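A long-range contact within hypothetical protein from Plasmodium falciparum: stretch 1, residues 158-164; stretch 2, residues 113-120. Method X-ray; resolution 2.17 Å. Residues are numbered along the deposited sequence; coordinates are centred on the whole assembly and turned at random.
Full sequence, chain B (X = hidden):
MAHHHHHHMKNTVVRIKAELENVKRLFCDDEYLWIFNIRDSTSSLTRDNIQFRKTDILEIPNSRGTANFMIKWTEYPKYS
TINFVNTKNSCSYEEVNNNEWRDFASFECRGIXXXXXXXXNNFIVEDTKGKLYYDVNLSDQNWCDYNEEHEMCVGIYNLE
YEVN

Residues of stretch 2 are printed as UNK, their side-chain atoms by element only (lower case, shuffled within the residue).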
# COMPACT_ATOMS: atom_id res chain seq x y z
N ASN B 158 13.11 18.31 20.77
CA ASN B 158 14.08 17.26 20.68
C ASN B 158 13.35 15.94 20.65
O ASN B 158 13.54 15.10 21.52
CB ASN B 158 15.07 17.35 21.86
CG ASN B 158 16.26 16.36 21.72
OD1 ASN B 158 16.51 15.83 20.65
ND2 ASN B 158 16.98 16.14 22.83
N LEU B 159 12.47 15.77 19.66
CA LEU B 159 11.72 14.50 19.53
C LEU B 159 12.71 13.45 19.06
O LEU B 159 13.48 13.67 18.11
CB LEU B 159 10.52 14.63 18.57
CG LEU B 159 9.85 13.31 18.15
CD1 LEU B 159 9.07 12.63 19.30
CD2 LEU B 159 9.00 13.47 16.90
N GLU B 160 12.75 12.35 19.80
CA GLU B 160 13.64 11.24 19.54
C GLU B 160 12.79 9.96 19.46
O GLU B 160 11.71 9.87 20.05
CB GLU B 160 14.66 11.09 20.66
CG GLU B 160 15.72 12.18 20.76
CD GLU B 160 16.75 11.90 21.88
OE1 GLU B 160 17.80 11.29 21.56
OE2 GLU B 160 16.51 12.26 23.06
N TYR B 161 13.27 9.00 18.69
CA TYR B 161 12.51 7.79 18.54
C TYR B 161 13.43 6.62 18.18
O TYR B 161 14.61 6.81 17.79
CB TYR B 161 11.40 7.97 17.48
CG TYR B 161 11.86 8.78 16.30
CD1 TYR B 161 12.56 8.20 15.24
CD2 TYR B 161 11.60 10.13 16.25
CE1 TYR B 161 12.98 8.97 14.17
CE2 TYR B 161 12.01 10.91 15.19
CZ TYR B 161 12.70 10.33 14.15
OH TYR B 161 13.09 11.17 13.12
N GLU B 162 12.91 5.42 18.35
CA GLU B 162 13.62 4.27 17.84
C GLU B 162 12.62 3.17 17.49
O GLU B 162 11.49 3.18 17.98
CB GLU B 162 14.72 3.81 18.81
CG GLU B 162 14.26 3.25 20.13
CD GLU B 162 15.43 2.96 21.07
OE1 GLU B 162 15.59 1.81 21.52
OE2 GLU B 162 16.21 3.90 21.35
N VAL B 163 13.03 2.29 16.59
CA VAL B 163 12.23 1.13 16.22
C VAL B 163 13.04 -0.12 16.52
O VAL B 163 14.09 -0.31 15.95
CB VAL B 163 11.87 1.15 14.74
CG1 VAL B 163 11.03 -0.06 14.39
CG2 VAL B 163 11.11 2.42 14.39
N ASN B 164 12.53 -0.97 17.41
CA ASN B 164 13.24 -2.17 17.84
C ASN B 164 12.44 -3.47 17.65
O ASN B 164 11.29 -3.53 18.09
CB ASN B 164 13.62 -2.06 19.33
CG ASN B 164 14.46 -0.83 19.64
OD1 ASN B 164 13.99 0.09 20.33
ND2 ASN B 164 15.70 -0.81 19.14
OXT ASN B 164 12.93 -4.48 17.11
N UNK B 113 11.25 -6.07 7.95
CA UNK B 113 11.89 -5.30 9.06
C UNK B 113 11.71 -3.79 8.94
O UNK B 113 12.07 -3.21 7.93
c UNK B 113 13.41 -5.42 9.04
c UNK B 113 14.41 -7.58 9.15
o UNK B 113 15.63 -7.88 9.08
c UNK B 113 14.00 -6.39 9.93
o UNK B 113 13.47 -8.17 8.57
N UNK B 114 11.20 -3.19 10.00
CA UNK B 114 11.07 -1.74 10.13
C UNK B 114 12.45 -1.21 10.42
O UNK B 114 12.99 -1.54 11.44
c UNK B 114 8.74 -1.96 11.19
c UNK B 114 8.26 -1.84 9.77
c UNK B 114 7.75 -1.28 12.14
c UNK B 114 10.15 -1.38 11.30
N UNK B 115 13.02 -0.40 9.51
CA UNK B 115 14.39 0.12 9.68
C UNK B 115 14.36 1.54 10.31
O UNK B 115 14.90 1.78 11.40
c UNK B 115 16.55 0.62 8.46
c UNK B 115 16.03 -2.29 8.57
c UNK B 115 15.15 0.11 8.32
c UNK B 115 15.23 -1.30 7.73
N UNK B 116 13.69 2.45 9.61
CA UNK B 116 13.65 3.85 9.95
C UNK B 116 12.20 4.27 10.01
O UNK B 116 11.44 3.92 9.14
c UNK B 116 15.77 4.38 8.66
o UNK B 116 16.21 4.21 7.49
c UNK B 116 14.31 4.69 8.85
o UNK B 116 16.50 4.34 9.68
N UNK B 117 11.85 5.04 11.04
CA UNK B 117 10.55 5.64 11.23
C UNK B 117 10.65 7.13 10.93
O UNK B 117 11.66 7.77 11.22
c UNK B 117 7.75 5.96 12.47
c UNK B 117 6.62 6.67 12.85
c UNK B 117 7.91 7.83 14.48
c UNK B 117 9.04 7.12 14.11
c UNK B 117 6.70 7.61 13.86
c UNK B 117 10.17 5.44 12.68
c UNK B 117 8.96 6.18 13.10
N UNK B 118 9.60 7.66 10.32
CA UNK B 118 9.51 9.06 10.01
C UNK B 118 8.24 9.64 10.57
O UNK B 118 7.20 9.43 10.03
c UNK B 118 10.95 7.47 7.58
c UNK B 118 11.86 9.67 7.69
c UNK B 118 9.54 9.28 8.51
c UNK B 118 12.14 7.00 7.03
c UNK B 118 13.18 7.85 6.83
c UNK B 118 10.80 8.80 7.90
c UNK B 118 13.05 9.21 7.14
N UNK B 119 8.33 10.43 11.64
CA UNK B 119 7.15 11.11 12.13
C UNK B 119 6.58 12.00 11.06
O UNK B 119 7.33 12.59 10.27
c UNK B 119 9.54 10.74 12.42
c UNK B 119 7.66 11.95 13.32
c UNK B 119 9.11 11.94 13.23
N UNK B 120 5.25 12.05 11.00
CA UNK B 120 4.59 12.77 9.94
C UNK B 120 4.07 14.06 10.54
O UNK B 120 4.58 14.52 11.55
c UNK B 120 3.49 11.89 9.31
o UNK B 120 2.46 11.59 10.24
O HOH W 1 15.60 -1.06 13.62

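Position 113 carries three side-chain carbons in a row, the third bearing two oxygens. None of these atoms comes near stretch 1, and the acid is Glu 113.

Position 114 has four carbons, forked at the second, and its CA-to-CB bond points toward stretch 1. Its CB lies 3.5 Å from CG1 of Val 163. A fork one carbon beyond CB makes it Leu 114, and its CA and that of Val 163, 6.8 Å apart, set the register.

Position 115 also has four carbons, but forked at the first, with one arm two carbons long. It points away from stretch 1 and is exposed: Ile 115.

Position 116 holds two carbons, the second carrying two oxygens, so it is Asp 116. It too points away, and its OD2 is hydrogen-bonded elsewhere in the structure.

Position 117 shows one carbon followed by a six-carbon ring with no oxygen. The CA-to-CB bond again points toward stretch 1, and CB sits 3.6 Å from CG2 of Val 163. The ring presents its edge to the face of Tyr 161, with planes at 90° and centroids 5.5 Å apart, and the backbone O of position 117 is 3.4 Å from CE1 of Tyr 161. This is Phe 117, whose CD2 reaches to 3.9 Å from CD1 of Tyr 161.

Position 118 repeats the pattern of one carbon and a six-carbon ring, yet this side chain points away from stretch 1: Phe 118.

Position 119 has three carbons closing a ring onto its own backbone N, and that ring packs on Tyr 161 and Leu 159. Only proline closes so. CD of Pro 119 lies 3.6 Å from CZ of Tyr 161, and its CG 4.0 Å from CD2 of Leu 159.

Position 120 ends the stretch with one carbon and one oxygen, Ser 120, out of reach of stretch 1.

The contact joins two nearly antiparallel strands and the loop that follows the second, the strand axes 169° apart in direction and 6.8 Å apart at closest approach, without a direct hydrogen bond between the stretches. Alternate residues Leu 159, Tyr 161 and Val 163 point toward the partner, which answers with Leu 114, Phe 117 and Pro 119. Tyr 161 packs its ring against Phe 117 and Pro 119 while its OH is satisfied elsewhere in the structure. One water links the backbones, donating to O of Val 163 at 2.9 Å and, weakly, to O of Leu 114 at 3.4 Å. The rule is apolar matching, with charged side chains kept off the interface.

Stretch 2, residues 113-120: ELIDFFPS
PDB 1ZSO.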